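Local coordinates for protein pectate lyase/Amb allergen (Acidovorax citrulli, PDB 4HWV) that probably cleaves pectate, the polygalacturonate of plant cell walls, as a secreted, calcium-binding polysaccharide lyase of family 1, at residues N51-A56 / K79-R84; K323-G328 / H347-Y352. All coordinates share one frame; numbering follows the deposited sequence.

Contact 1: N51-A56 / K79-R84; sequences NELIQA and KVIRIR
Helix 50-57 packs against the first coils of the right-handed parallel beta-helix, consistent with the N-terminal helical cap of family 1 pectate lyases, and it does so by setting Leu53 and Ala56 against Ile81. A cap of this kind illustrates how a solenoid end is closed: the helix turns its Leu53 and Ala56 side to the strands, probably covering this end of the solenoid. The axes of helix 51-56 and strand 79-83 run nearly antiparallel, at 169°, and come no closer than 9.7 Å, so side chains bridge the gap and no hydrogen bond crosses it. Ala56 aims its methyl at the strand, and CB lies 3.7 Å from Ile81 CD1. One turn earlier, Leu53 has CG anti to the backbone N (chi1 172°), which swings CD1 toward the strand until it lies 4.1 Å from Ile81 CG2; the two side chains cross at about a right angle. Ile81 therefore splits its branches, the ethyl arm to Ala56 and the methyl to Leu53. Leu53 CD1 also reaches Ile83 CD1, more loosely, at 4.4 Å. Val47 and Leu169, on the strands flanking 79-83, extend the apolar layer. The Lys79 chain bends at its last two torsions, folding NZ back to Ala77 O, Asp75 O and Thr167 OG1. Lys79 borders the layer, its CD 3.8 Å from Ala56 O.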
loop_
_atom_site.group_PDB
_atom_site.type_symbol
_atom_site.label_atom_id
_atom_site.label_comp_id
_atom_site.label_asym_id
_atom_site.label_seq_id
_atom_site.Cartn_x
_atom_site.Cartn_y
_atom_site.Cartn_z
ATOM N N ASN A 51 14.104 19.197 -3.868
ATOM C CA ASN A 51 15.046 20.297 -4.059
ATOM C C ASN A 51 14.663 21.523 -3.232
ATOM O O ASN A 51 15.511 22.124 -2.557
ATOM C CB ASN A 51 15.166 20.696 -5.536
ATOM C CG ASN A 51 15.919 19.668 -6.373
ATOM O OD1 ASN A 51 16.654 18.844 -5.855
ATOM N ND2 ASN A 51 15.781 19.762 -7.686
ATOM N N GLU A 52 13.385 21.894 -3.273
ATOM C CA GLU A 52 12.916 23.052 -2.505
ATOM C C GLU A 52 13.059 22.841 -1.010
ATOM O O GLU A 52 13.454 23.747 -0.275
ATOM C CB GLU A 52 11.467 23.362 -2.842
ATOM C CG GLU A 52 11.268 23.844 -4.297
ATOM C CD GLU A 52 9.814 24.098 -4.641
ATOM O OE1 GLU A 52 8.937 23.845 -3.800
ATOM O OE2 GLU A 52 9.539 24.575 -5.762
ATOM N N LEU A 53 12.749 21.629 -0.554
ATOM C CA LEU A 53 12.901 21.306 0.866
ATOM C C LEU A 53 14.369 21.473 1.301
ATOM O O LEU A 53 14.663 22.107 2.323
ATOM C CB LEU A 53 12.429 19.871 1.118
ATOM C CG LEU A 53 12.707 19.353 2.529
ATOM C CD1 LEU A 53 11.995 20.145 3.620
ATOM C CD2 LEU A 53 12.276 17.892 2.603
ATOM N N ILE A 54 15.289 20.903 0.527
ATOM C CA ILE A 54 16.712 21.035 0.836
ATOM C C ILE A 54 17.163 22.501 0.824
ATOM O O ILE A 54 17.864 22.940 1.733
ATOM C CB ILE A 54 17.563 20.165 -0.107
ATOM C CG1 ILE A 54 17.324 18.691 0.210
ATOM C CG2 ILE A 54 19.060 20.525 0.000
ATOM C CD1 ILE A 54 17.779 17.747 -0.899
ATOM N N GLN A 55 16.761 23.281 -0.185
ATOM C CA GLN A 55 17.183 24.678 -0.192
ATOM C C GLN A 55 16.658 25.430 1.037
ATOM O O GLN A 55 17.347 26.286 1.597
ATOM C CB GLN A 55 16.762 25.407 -1.473
ATOM C CG GLN A 55 17.469 24.931 -2.742
ATOM C CD GLN A 55 18.992 25.041 -2.710
ATOM O OE1 GLN A 55 19.591 25.637 -1.805
ATOM N NE2 GLN A 55 19.627 24.440 -3.710
ATOM N N ALA A 56 15.443 25.126 1.474
ATOM C CA ALA A 56 14.912 25.778 2.668
ATOM C C ALA A 56 15.751 25.412 3.897
ATOM O O ALA A 56 16.128 26.270 4.710
ATOM C CB ALA A 56 13.446 25.420 2.865
ATOM N N LYS A 79 13.702 28.982 11.133
ATOM C CA LYS A 79 13.043 28.863 9.839
ATOM C C LYS A 79 11.738 28.104 9.988
ATOM O O LYS A 79 11.598 27.193 10.815
ATOM C CB LYS A 79 13.947 28.158 8.814
ATOM C CG LYS A 79 14.153 26.665 9.113
ATOM C CD LYS A 79 15.327 26.040 8.376
ATOM C CE LYS A 79 16.672 26.524 8.897
ATOM N NZ LYS A 79 16.833 26.282 10.382
ATOM N N VAL A 80 10.780 28.471 9.144
ATOM C CA VAL A 80 9.494 27.806 9.073
ATOM C C VAL A 80 9.318 27.317 7.656
ATOM O O VAL A 80 9.351 28.098 6.702
ATOM C CB VAL A 80 8.351 28.759 9.474
ATOM C CG1 VAL A 80 6.996 28.121 9.195
ATOM C CG2 VAL A 80 8.500 29.136 10.948
ATOM N N ILE A 81 9.154 25.999 7.523
ATOM C CA ILE A 81 9.081 25.353 6.221
ATOM C C ILE A 81 7.736 24.631 6.153
ATOM O O ILE A 81 7.493 23.664 6.889
ATOM C CB ILE A 81 10.249 24.353 6.025
ATOM C CG1 ILE A 81 11.598 25.076 6.131
ATOM C CG2 ILE A 81 10.105 23.638 4.692
ATOM C CD1 ILE A 81 12.783 24.142 6.273
ATOM N N ARG A 82 6.861 25.116 5.273
ATOM C CA ARG A 82 5.536 24.536 5.118
ATOM C C ARG A 82 5.538 23.576 3.940
ATOM O O ARG A 82 6.090 23.886 2.885
ATOM C CB ARG A 82 4.475 25.624 4.953
ATOM C CG ARG A 82 4.416 26.532 6.169
ATOM C CD ARG A 82 3.183 27.418 6.220
ATOM N NE ARG A 82 3.279 28.322 7.363
ATOM C CZ ARG A 82 2.816 28.058 8.584
ATOM N NH1 ARG A 82 2.199 26.910 8.864
ATOM N NH2 ARG A 82 2.991 28.961 9.537
ATOM N N ILE A 83 4.952 22.395 4.143
ATOM C CA ILE A 83 4.952 21.359 3.116
ATOM C C ILE A 83 3.643 21.420 2.328
ATOM O O ILE A 83 2.562 21.205 2.886
ATOM C CB ILE A 83 5.078 19.946 3.736
ATOM C CG1 ILE A 83 6.245 19.892 4.739
ATOM C CG2 ILE A 83 5.134 18.873 2.623
ATOM C CD1 ILE A 83 7.593 20.232 4.154
ATOM N N ARG A 84 3.748 21.738 1.041
ATOM C CA ARG A 84 2.598 21.773 0.147
ATOM C C ARG A 84 2.527 20.492 -0.657
ATOM O O ARG A 84 3.357 20.255 -1.534
ATOM C CB ARG A 84 2.641 22.979 -0.805
ATOM C CG ARG A 84 1.350 23.124 -1.608
ATOM C CD ARG A 84 1.347 24.229 -2.666
ATOM N NE ARG A 84 1.549 25.579 -2.155
ATOM C CZ ARG A 84 0.628 26.279 -1.501
ATOM N NH1 ARG A 84 -0.552 25.737 -1.218
ATOM N NH2 ARG A 84 0.895 27.516 -1.109
#

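Contact 2: K323-G328 / H347-Y352; sequences KVTFHG and HLYNNY
A nearly straight backbone bond, Phe326 N to His347 O (2.8 Å, 169°), leads the contact between strands 324-327 and 347-349. Tyr349 N to Phe326 O (2.9 Å) and His347 N to Val324 O complete the ladder of a parallel pair from successive coils of the beta-helix. Phe326 O also accepts Asn351 ND2 at 3.2 Å, a donor that stands 65° above the carbonyl plane while the oxygen lies close to the Asn351 amide plane. Two donors thus grip one buried carbonyl, one along its axis and one from above. Asn351 OD1 takes Asn329 N, just as Asn382 OD1 takes Asn351 N and Asn382 ND2 reaches Leu348 O: this is the asparagine ladder of pectate lyases, repeated coil by coil at the turn. Close by, Gly328 N adds weak bonds to Asn350 O and Tyr349 O.

Outward from the backbone, His327 and Tyr349 occupy the same face. Both place CG between the backbone N and the carbonyl carbon, which lays the side chains alongside each other. His327 CB sits over the centre of the Tyr349 ring, 3.3 Å from its centroid, as a CH-pi contact. The imidazole is slid toward the phenol end, its plane 15° from that of the phenol, so the rings barely overlap; its NE2 is bonded to Thr24 OG1. Thr325 CG2 touches Tyr349 CE1 at 3.8 Å. On the other face, Phe326 CD1 meets Leu348 CD2 at 3.9 Å, in an apolar row continued by Leu292 and Val377. The amide ladder thus gives the buried Phe326 carbonyl a second polar partner at the turn, while the coils are joined by apolar packing on the Phe326 face and a CH-pi contact on the His327 face.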
loop_
_atom_site.group_PDB
_atom_site.type_symbol
_atom_site.label_atom_id
_atom_site.label_comp_id
_atom_site.label_asym_id
_atom_site.label_seq_id
_atom_site.Cartn_x
_atom_site.Cartn_y
_atom_site.Cartn_z
ATOM N N LYS A 323 15.894 11.126 26.791
ATOM C CA LYS A 323 14.678 11.487 27.506
ATOM C C LYS A 323 13.568 11.736 26.497
ATOM O O LYS A 323 13.651 12.674 25.689
ATOM C CB LYS A 323 14.912 12.734 28.357
ATOM C CG LYS A 323 15.866 12.465 29.526
ATOM C CD LYS A 323 16.249 13.774 30.220
ATOM C CE LYS A 323 17.042 13.587 31.523
ATOM N NZ LYS A 323 18.315 12.872 31.268
ATOM N N VAL A 324 12.540 10.882 26.521
ATOM C CA VAL A 324 11.495 10.907 25.501
ATOM C C VAL A 324 10.129 10.769 26.172
ATOM O O VAL A 324 9.948 9.945 27.088
ATOM C CB VAL A 324 11.656 9.746 24.482
ATOM C CG1 VAL A 324 10.637 9.874 23.361
ATOM C CG2 VAL A 324 13.059 9.728 23.916
ATOM N N THR A 325 9.174 11.591 25.736
ATOM C CA THR A 325 7.786 11.480 26.169
ATOM C C THR A 325 6.908 11.110 24.980
ATOM O O THR A 325 6.994 11.747 23.926
ATOM C CB THR A 325 7.283 12.822 26.706
ATOM O OG1 THR A 325 8.138 13.275 27.776
ATOM C CG2 THR A 325 5.842 12.699 27.181
ATOM N N PHE A 326 6.068 10.095 25.152
ATOM C CA PHE A 326 5.038 9.736 24.157
ATOM C C PHE A 326 3.672 9.940 24.803
ATOM O O PHE A 326 3.364 9.288 25.802
ATOM C CB PHE A 326 5.074 8.236 23.798
ATOM C CG PHE A 326 6.268 7.780 23.000
ATOM C CD1 PHE A 326 7.466 7.441 23.636
ATOM C CD2 PHE A 326 6.153 7.590 21.625
ATOM C CE1 PHE A 326 8.547 6.937 22.912
ATOM C CE2 PHE A 326 7.234 7.088 20.890
ATOM C CZ PHE A 326 8.435 6.757 21.542
ATOM N N HIS A 327 2.820 10.783 24.220
ATOM C CA HIS A 327 1.461 10.877 24.730
ATOM C C HIS A 327 0.447 11.206 23.651
ATOM O O HIS A 327 0.747 11.926 22.693
ATOM C CB HIS A 327 1.339 11.847 25.934
ATOM C CG HIS A 327 1.447 13.300 25.596
ATOM N ND1 HIS A 327 0.362 14.056 25.206
ATOM C CD2 HIS A 327 2.499 14.149 25.648
ATOM C CE1 HIS A 327 0.743 15.314 25.035
ATOM N NE2 HIS A 327 2.038 15.396 25.291
ATOM N N GLY A 328 -0.756 10.667 23.823
ATOM C CA GLY A 328 -1.856 10.958 22.925
ATOM C C GLY A 328 -1.727 10.310 21.566
ATOM O O GLY A 328 -2.428 10.679 20.627
ATOM N N HIS A 347 8.622 8.372 29.233
ATOM C CA HIS A 347 7.282 8.468 29.784
ATOM C C HIS A 347 6.285 8.195 28.666
ATOM O O HIS A 347 6.322 8.872 27.641
ATOM C CB HIS A 347 7.117 9.891 30.344
ATOM C CG HIS A 347 5.819 10.161 31.040
ATOM N ND1 HIS A 347 5.365 11.450 31.226
ATOM C CD2 HIS A 347 4.910 9.349 31.638
ATOM C CE1 HIS A 347 4.241 11.428 31.916
ATOM N NE2 HIS A 347 3.930 10.165 32.168
ATOM N N LEU A 348 5.410 7.209 28.855
ATOM C CA LEU A 348 4.350 6.932 27.870
ATOM C C LEU A 348 3.031 7.085 28.598
ATOM O O LEU A 348 2.748 6.333 29.527
ATOM C CB LEU A 348 4.440 5.505 27.303
ATOM C CG LEU A 348 5.774 5.174 26.621
ATOM C CD1 LEU A 348 6.680 4.385 27.562
ATOM C CD2 LEU A 348 5.558 4.451 25.290
ATOM N N TYR A 349 2.245 8.083 28.216
ATOM C CA TYR A 349 0.948 8.258 28.844
ATOM C C TYR A 349 -0.169 8.534 27.854
ATOM O O TYR A 349 0.042 9.182 26.839
ATOM C CB TYR A 349 0.979 9.327 29.956
ATOM C CG TYR A 349 1.163 10.784 29.562
ATOM C CD1 TYR A 349 2.433 11.333 29.379
ATOM C CD2 TYR A 349 0.066 11.643 29.446
ATOM C CE1 TYR A 349 2.591 12.683 29.083
ATOM C CE2 TYR A 349 0.225 12.985 29.131
ATOM C CZ TYR A 349 1.481 13.493 28.956
ATOM O OH TYR A 349 1.638 14.837 28.642
ATOM N N ASN A 350 -1.351 7.998 28.140
ATOM C CA ASN A 350 -2.528 8.295 27.324
ATOM C C ASN A 350 -2.293 8.000 25.842
ATOM O O ASN A 350 -2.636 8.811 24.976
ATOM C CB ASN A 350 -2.987 9.755 27.485
ATOM C CG ASN A 350 -3.585 10.066 28.854
ATOM O OD1 ASN A 350 -3.539 11.211 29.271
ATOM N ND2 ASN A 350 -4.208 9.075 29.522
ATOM N N ASN A 351 -1.699 6.847 25.560
ATOM C CA ASN A 351 -1.641 6.355 24.187
ATOM C C ASN A 351 -2.662 5.234 24.004
ATOM O O ASN A 351 -3.063 4.591 24.977
ATOM C CB ASN A 351 -0.242 5.836 23.862
ATOM C CG ASN A 351 0.811 6.886 24.073
ATOM O OD1 ASN A 351 0.930 7.833 23.285
ATOM N ND2 ASN A 351 1.558 6.761 25.167
ATOM N N TYR A 352 -3.100 5.044 22.763
ATOM C CA TYR A 352 -4.017 3.965 22.412
ATOM C C TYR A 352 -3.290 3.005 21.485
ATOM O O TYR A 352 -2.942 3.363 20.354
ATOM C CB TYR A 352 -5.248 4.529 21.704
ATOM C CG TYR A 352 -6.217 3.492 21.183
ATOM C CD1 TYR A 352 -6.427 2.291 21.853
ATOM C CD2 TYR A 352 -6.958 3.734 20.039
ATOM C CE1 TYR A 352 -7.327 1.353 21.377
ATOM C CE2 TYR A 352 -7.860 2.798 19.552
ATOM C CZ TYR A 352 -8.039 1.614 20.233
ATOM O OH TYR A 352 -8.953 0.688 19.776
#

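How the contacts relate
Contacts 1 and 2 sample one solenoid at different stations along its axis. Parallel pairings lead from strand 79-83 through 167-171, 192-198, 237-240 and 290-293 to 324-327 and then 345-356, so contact 1 lays a helix, probably part of the N-terminal cap, on an early coil and contact 2 joins two later ones. Their centres are 29 Å apart and their nearest atoms about 20 Å. The calcium site, formed by Asp227, Asp278 and Asp282, is nearer to contact 2: the Phe326 side chain is about 8 Å from that of Asp282 and about 13 Å from the ion. Between its two segments contact 1 has no hydrogen bond and relies mainly on apolar side chains, whereas contact 2 adds hydrogen bonds.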